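Local coordinates for protein histone-lysine N-methyltransferase, H3 lysine-9 specific SUVH6 (Arabidopsis thaliana, PDB 6A5K) that probably methylates histone H3 at its H3K9 site with S-adenosylmethionine as methyl donor, and is thought to be guided by its SRA domain to methylated non-CG DNA, at residues Y99-A113 with A160-I174. The protein carries 1 engineered substitution. Sequence-based numbering, arbitrary orientation.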
loop_
_atom_site.group_PDB
_atom_site.type_symbol
_atom_site.label_atom_id
_atom_site.label_comp_id
_atom_site.label_asym_id
_atom_site.label_seq_id
_atom_site.Cartn_x
_atom_site.Cartn_y
_atom_site.Cartn_z
ATOM N N TYR A 99 -9.954 8.387 25.528
ATOM C CA TYR A 99 -9.704 7.966 26.896
ATOM C C TYR A 99 -10.712 6.934 27.391
ATOM O O TYR A 99 -11.728 6.667 26.744
ATOM C CB TYR A 99 -9.704 9.178 27.827
ATOM C CG TYR A 99 -10.969 10.008 27.807
ATOM C CD1 TYR A 99 -11.108 11.073 26.924
ATOM C CD2 TYR A 99 -12.017 9.740 28.683
ATOM C CE1 TYR A 99 -12.257 11.839 26.904
ATOM C CE2 TYR A 99 -13.170 10.502 28.667
ATOM C CZ TYR A 99 -13.282 11.551 27.776
ATOM O OH TYR A 99 -14.425 12.318 27.754
HETATM N N MSE A 100 -10.417 6.349 28.544
HETATM C CA MSE A 100 -11.270 5.308 29.091
HETATM C C MSE A 100 -11.235 5.343 30.608
HETATM O O MSE A 100 -10.308 5.893 31.208
HETATM C CB MSE A 100 -10.843 3.929 28.574
HETATM C CG MSE A 100 -9.667 3.306 29.309
HETATM SE SE MSE A 100 -9.099 1.568 28.562
HETATM C CE MSE A 100 -8.136 0.930 30.135
ATOM N N LYS A 101 -12.260 4.761 31.217
ATOM C CA LYS A 101 -12.342 4.628 32.662
ATOM C C LYS A 101 -11.148 3.824 33.171
ATOM O O LYS A 101 -10.763 2.825 32.570
ATOM C CB LYS A 101 -13.668 3.961 33.041
ATOM C CG LYS A 101 -14.035 4.014 34.499
ATOM C CD LYS A 101 -15.460 3.512 34.718
ATOM C CE LYS A 101 -15.995 3.954 36.077
ATOM N NZ LYS A 101 -17.482 3.875 36.160
ATOM N N TYR A 102 -10.543 4.281 34.263
ATOM C CA TYR A 102 -9.415 3.573 34.859
ATOM C C TYR A 102 -9.467 3.727 36.366
ATOM O O TYR A 102 -9.126 4.784 36.893
ATOM C CB TYR A 102 -8.084 4.101 34.323
ATOM C CG TYR A 102 -6.881 3.314 34.793
ATOM C CD1 TYR A 102 -6.267 3.591 36.003
ATOM C CD2 TYR A 102 -6.357 2.296 34.015
ATOM C CE1 TYR A 102 -5.169 2.867 36.429
ATOM C CE2 TYR A 102 -5.258 1.577 34.427
ATOM C CZ TYR A 102 -4.671 1.859 35.632
ATOM O OH TYR A 102 -3.579 1.129 36.039
ATOM N N GLY A 103 -9.883 2.672 37.058
ATOM C CA GLY A 103 -10.147 2.769 38.482
ATOM C C GLY A 103 -11.260 3.776 38.695
ATOM O O GLY A 103 -12.318 3.671 38.076
ATOM N N LYS A 104 -11.014 4.758 39.556
ATOM C CA LYS A 104 -11.961 5.843 39.789
ATOM C C LYS A 104 -11.743 6.981 38.810
ATOM O O LYS A 104 -12.505 7.946 38.782
ATOM C CB LYS A 104 -11.834 6.382 41.211
ATOM C CG LYS A 104 -12.319 5.457 42.299
ATOM C CD LYS A 104 -12.188 6.153 43.639
ATOM C CE LYS A 104 -12.898 5.404 44.740
ATOM N NZ LYS A 104 -14.357 5.251 44.474
ATOM N N ALA A 105 -10.691 6.871 38.013
ATOM C CA ALA A 105 -10.312 7.953 37.128
ATOM C C ALA A 105 -10.544 7.610 35.662
ATOM O O ALA A 105 -11.165 6.597 35.325
ATOM C CB ALA A 105 -8.854 8.315 37.355
ATOM N N LYS A 106 -10.053 8.487 34.798
ATOM C CA LYS A 106 -9.993 8.211 33.374
ATOM C C LYS A 106 -8.590 8.535 32.904
ATOM O O LYS A 106 -7.993 9.509 33.361
ATOM C CB LYS A 106 -11.033 9.027 32.603
ATOM C CG LYS A 106 -12.470 8.625 32.900
ATOM C CD LYS A 106 -13.451 9.705 32.479
ATOM C CE LYS A 106 -14.893 9.269 32.730
ATOM N NZ LYS A 106 -15.866 10.375 32.504
ATOM N N VAL A 107 -8.052 7.699 32.023
ATOM C CA VAL A 107 -6.739 7.949 31.455
ATOM C C VAL A 107 -6.860 7.934 29.946
ATOM O O VAL A 107 -7.750 7.281 29.400
ATOM C CB VAL A 107 -5.692 6.907 31.900
ATOM C CG1 VAL A 107 -5.494 6.959 33.414
ATOM C CG2 VAL A 107 -6.088 5.502 31.434
ATOM N N ALA A 108 -5.977 8.664 29.275
ATOM C CA ALA A 108 -5.976 8.671 27.818
ATOM C C ALA A 108 -5.597 7.304 27.272
ATOM O O ALA A 108 -4.738 6.619 27.828
ATOM C CB ALA A 108 -5.026 9.723 27.288
ATOM N N THR A 109 -6.231 6.916 26.173
ATOM C CA THR A 109 -5.863 5.690 25.487
ATOM C C THR A 109 -5.084 6.022 24.224
ATOM O O THR A 109 -4.174 5.288 23.829
ATOM C CB THR A 109 -7.089 4.861 25.114
ATOM O OG1 THR A 109 -8.014 5.696 24.405
ATOM C CG2 THR A 109 -7.760 4.300 26.374
ATOM N N SER A 110 -5.449 7.125 23.577
ATOM C CA SER A 110 -4.777 7.452 22.318
ATOM C C SER A 110 -4.910 8.920 21.968
ATOM O O SER A 110 -5.877 9.559 22.351
ATOM C CB SER A 110 -5.334 6.598 21.175
ATOM O OG SER A 110 -6.709 6.870 20.982
ATOM N N ILE A 111 -3.926 9.460 21.256
ATOM C CA ILE A 111 -4.026 10.824 20.761
ATOM C C ILE A 111 -3.642 10.896 19.289
ATOM O O ILE A 111 -2.790 10.141 18.818
ATOM C CB ILE A 111 -3.131 11.812 21.559
ATOM C CG1 ILE A 111 -1.651 11.437 21.437
ATOM C CG2 ILE A 111 -3.567 11.870 23.021
ATOM C CD1 ILE A 111 -0.707 12.384 22.194
ATOM N N VAL A 112 -4.284 11.807 18.565
ATOM C CA VAL A 112 -3.861 12.107 17.205
ATOM C C VAL A 112 -3.101 13.426 17.229
ATOM O O VAL A 112 -3.668 14.464 17.563
ATOM C CB VAL A 112 -5.044 12.196 16.228
ATOM C CG1 VAL A 112 -4.534 12.495 14.813
ATOM C CG2 VAL A 112 -5.841 10.911 16.246
ATOM N N ALA A 113 -1.819 13.377 16.884
ATOM C CA ALA A 113 -0.939 14.528 17.058
ATOM C C ALA A 113 -0.465 15.101 15.732
ATOM O O ALA A 113 -0.121 14.364 14.814
ATOM C CB ALA A 113 0.255 14.144 17.914
ATOM N N ALA A 160 -7.947 13.547 31.251
ATOM C CA ALA A 160 -7.541 12.151 31.125
ATOM C C ALA A 160 -6.047 12.048 30.830
ATOM O O ALA A 160 -5.343 11.204 31.394
ATOM C CB ALA A 160 -8.341 11.458 30.036
ATOM N N LEU A 161 -5.575 12.907 29.932
ATOM C CA LEU A 161 -4.164 12.917 29.566
ATOM C C LEU A 161 -3.324 13.318 30.778
ATOM O O LEU A 161 -2.250 12.759 31.012
ATOM C CB LEU A 161 -3.927 13.866 28.388
ATOM C CG LEU A 161 -2.700 13.693 27.489
ATOM C CD1 LEU A 161 -2.479 12.238 27.074
ATOM C CD2 LEU A 161 -2.832 14.594 26.260
ATOM N N ALA A 162 -3.829 14.274 31.558
ATOM C CA ALA A 162 -3.159 14.677 32.791
ATOM C C ALA A 162 -3.091 13.518 33.788
ATOM O O ALA A 162 -2.077 13.317 34.455
ATOM C CB ALA A 162 -3.863 15.871 33.409
ATOM N N THR A 163 -4.171 12.748 33.877
ATOM C CA THR A 163 -4.228 11.605 34.784
ATOM C C THR A 163 -3.276 10.492 34.348
ATOM O O THR A 163 -2.735 9.752 35.182
ATOM C CB THR A 163 -5.668 11.062 34.879
ATOM O OG1 THR A 163 -6.547 12.125 35.267
ATOM C CG2 THR A 163 -5.773 9.921 35.895
ATOM N N SER A 164 -3.061 10.381 33.038
ATOM C CA SER A 164 -2.090 9.419 32.513
ATOM C C SER A 164 -0.711 9.602 33.146
ATOM O O SER A 164 0.019 8.634 33.348
ATOM C CB SER A 164 -1.977 9.533 30.986
ATOM O OG SER A 164 -3.116 8.987 30.341
ATOM N N ILE A 165 -0.361 10.851 33.448
ATOM C CA ILE A 165 0.898 11.160 34.123
ATOM C C ILE A 165 0.993 10.467 35.479
ATOM O O ILE A 165 2.000 9.825 35.797
ATOM C CB ILE A 165 1.066 12.677 34.330
ATOM C CG1 ILE A 165 1.051 13.400 32.983
ATOM C CG2 ILE A 165 2.356 12.984 35.084
ATOM C CD1 ILE A 165 1.045 14.913 33.099
ATOM N N GLU A 166 -0.064 10.594 36.271
ATOM C CA GLU A 166 -0.076 10.003 37.609
ATOM C C GLU A 166 -0.110 8.485 37.560
ATOM O O GLU A 166 0.554 7.827 38.360
ATOM C CB GLU A 166 -1.265 10.503 38.433
ATOM C CG GLU A 166 -1.584 11.971 38.267
ATOM C CD GLU A 166 -2.969 12.320 38.789
ATOM O OE1 GLU A 166 -3.567 11.484 39.505
ATOM O OE2 GLU A 166 -3.453 13.435 38.497
ATOM N N LYS A 167 -0.878 7.922 36.630
ATOM C CA LYS A 167 -0.984 6.464 36.555
ATOM C C LYS A 167 0.166 5.830 35.767
ATOM O O LYS A 167 0.424 4.630 35.892
ATOM C CB LYS A 167 -2.326 6.057 35.937
ATOM C CG LYS A 167 -3.537 6.665 36.623
ATOM C CD LYS A 167 -3.744 6.081 38.005
ATOM C CE LYS A 167 -5.205 6.164 38.411
ATOM N NZ LYS A 167 -5.526 7.477 39.036
ATOM N N GLN A 168 0.854 6.644 34.969
ATOM C CA GLN A 168 1.919 6.166 34.087
ATOM C C GLN A 168 1.430 5.020 33.210
ATOM O O GLN A 168 2.106 4.007 33.040
ATOM C CB GLN A 168 3.148 5.751 34.896
ATOM C CG GLN A 168 3.942 6.945 35.408
ATOM C CD GLN A 168 4.496 7.791 34.272
ATOM O OE1 GLN A 168 5.367 7.351 33.521
ATOM N NE2 GLN A 168 3.977 9.009 34.131
ATOM N N THR A 169 0.237 5.204 32.661
ATOM C CA THR A 169 -0.355 4.255 31.727
ATOM C C THR A 169 -0.013 4.638 30.286
ATOM O O THR A 169 0.147 5.819 29.979
ATOM C CB THR A 169 -1.879 4.193 31.910
ATOM O OG1 THR A 169 -2.390 5.524 32.035
ATOM C CG2 THR A 169 -2.230 3.407 33.166
ATOM N N PRO A 170 0.103 3.638 29.396
ATOM C CA PRO A 170 0.539 3.924 28.023
ATOM C C PRO A 170 -0.501 4.687 27.194
ATOM O O PRO A 170 -1.707 4.575 27.428
ATOM C CB PRO A 170 0.784 2.527 27.440
ATOM C CG PRO A 170 -0.163 1.647 28.193
ATOM C CD PRO A 170 -0.172 2.203 29.598
ATOM N N VAL A 171 -0.012 5.461 26.230
ATOM C CA VAL A 171 -0.855 6.226 25.323
ATOM C C VAL A 171 -0.427 5.941 23.882
ATOM O O VAL A 171 0.749 6.098 23.539
ATOM C CB VAL A 171 -0.761 7.750 25.600
ATOM C CG1 VAL A 171 -1.597 8.545 24.591
ATOM C CG2 VAL A 171 -1.185 8.071 27.032
ATOM N N ARG A 172 -1.362 5.518 23.037
ATOM C CA ARG A 172 -1.038 5.339 21.621
ATOM C C ARG A 172 -0.930 6.693 20.934
ATOM O O ARG A 172 -1.818 7.531 21.059
ATOM C CB ARG A 172 -2.084 4.474 20.909
ATOM C CG ARG A 172 -2.058 3.008 21.297
ATOM C CD ARG A 172 -3.076 2.182 20.490
ATOM N NE ARG A 172 -4.446 2.645 20.706
ATOM C CZ ARG A 172 -5.190 2.330 21.764
ATOM N NH1 ARG A 172 -4.697 1.556 22.720
ATOM N NH2 ARG A 172 -6.425 2.803 21.873
ATOM N N VAL A 173 0.155 6.913 20.202
ATOM C CA VAL A 173 0.283 8.148 19.452
ATOM C C VAL A 173 0.099 7.903 17.953
ATOM O O VAL A 173 0.824 7.114 17.344
ATOM C CB VAL A 173 1.644 8.821 19.716
ATOM C CG1 VAL A 173 1.906 9.935 18.702
ATOM C CG2 VAL A 173 1.689 9.364 21.142
ATOM N N ILE A 174 -0.913 8.552 17.385
ATOM C CA ILE A 174 -1.131 8.559 15.943
ATOM C C ILE A 174 -0.692 9.928 15.434
ATOM O O ILE A 174 -1.251 10.961 15.816
ATOM C CB ILE A 174 -2.604 8.281 15.558
ATOM C CG1 ILE A 174 -3.038 6.874 15.998
ATOM C CG2 ILE A 174 -2.817 8.418 14.055
ATOM C CD1 ILE A 174 -3.588 6.814 17.410
HETATM O O HOH W 1 -9.404 11.154 36.073
HETATM O O HOH W 2 -2.857 6.485 29.625
HETATM O O HOH W 3 -3.005 3.209 25.313
#
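Arg172 N donates to Thr109 O at 2.9 Å, the first rung of a parallel backbone pairing between strand 105-113 and strand 171-176. Ile111 N then donates to Arg172 O, Ile174 N to Ile111 O at 2.8 Å, and Ala113 N to Ile174 O. Thr109 and Ser110 form a classic beta bulge opposite Asp98 of the adjoining strand. Where the two strands part, water takes over: one molecule donates to both Thr109 O and Pro170 O, and a second meets Ala108 O, Ser164 OG and Thr169 OG1. Ser164 OG also accepts from Ala108 N (3.1 Å, 135° at the hydrogen), which ties helix 156-167 to the strand.

That helix and the strand following it belong to the SRA domain, the methylated-DNA-binding module of this family; the last turns of the helix, 160-167, cross strand 105-113 at -99° and the chain then turns back to extend the same mixed sheet.

Apolar packing lines the crossing. Ala160 CB sits 3.5 Å from Tyr99 CB, and Leu161 CD1 reaches Ala108 CB at 3.6 Å because CG lies anti to the backbone N (chi1 -157°). Within the sheet, Ile111 CG1 and Val173 CG2 lie side by side. Near the hairpin turn, Lys167, bent at chi2, slides past the Tyr102 ring and brings CE to its edge, 3.7 Å from CD1, while Thr169 CG2 approaches CE2 obliquely.

Arg172 lays one face of its guanidinium over Thr109 O, with CZ 3.7 Å from that oxygen; NH1 donates to Ile65 O and Gly67 O, and NH2 to Ile89 O.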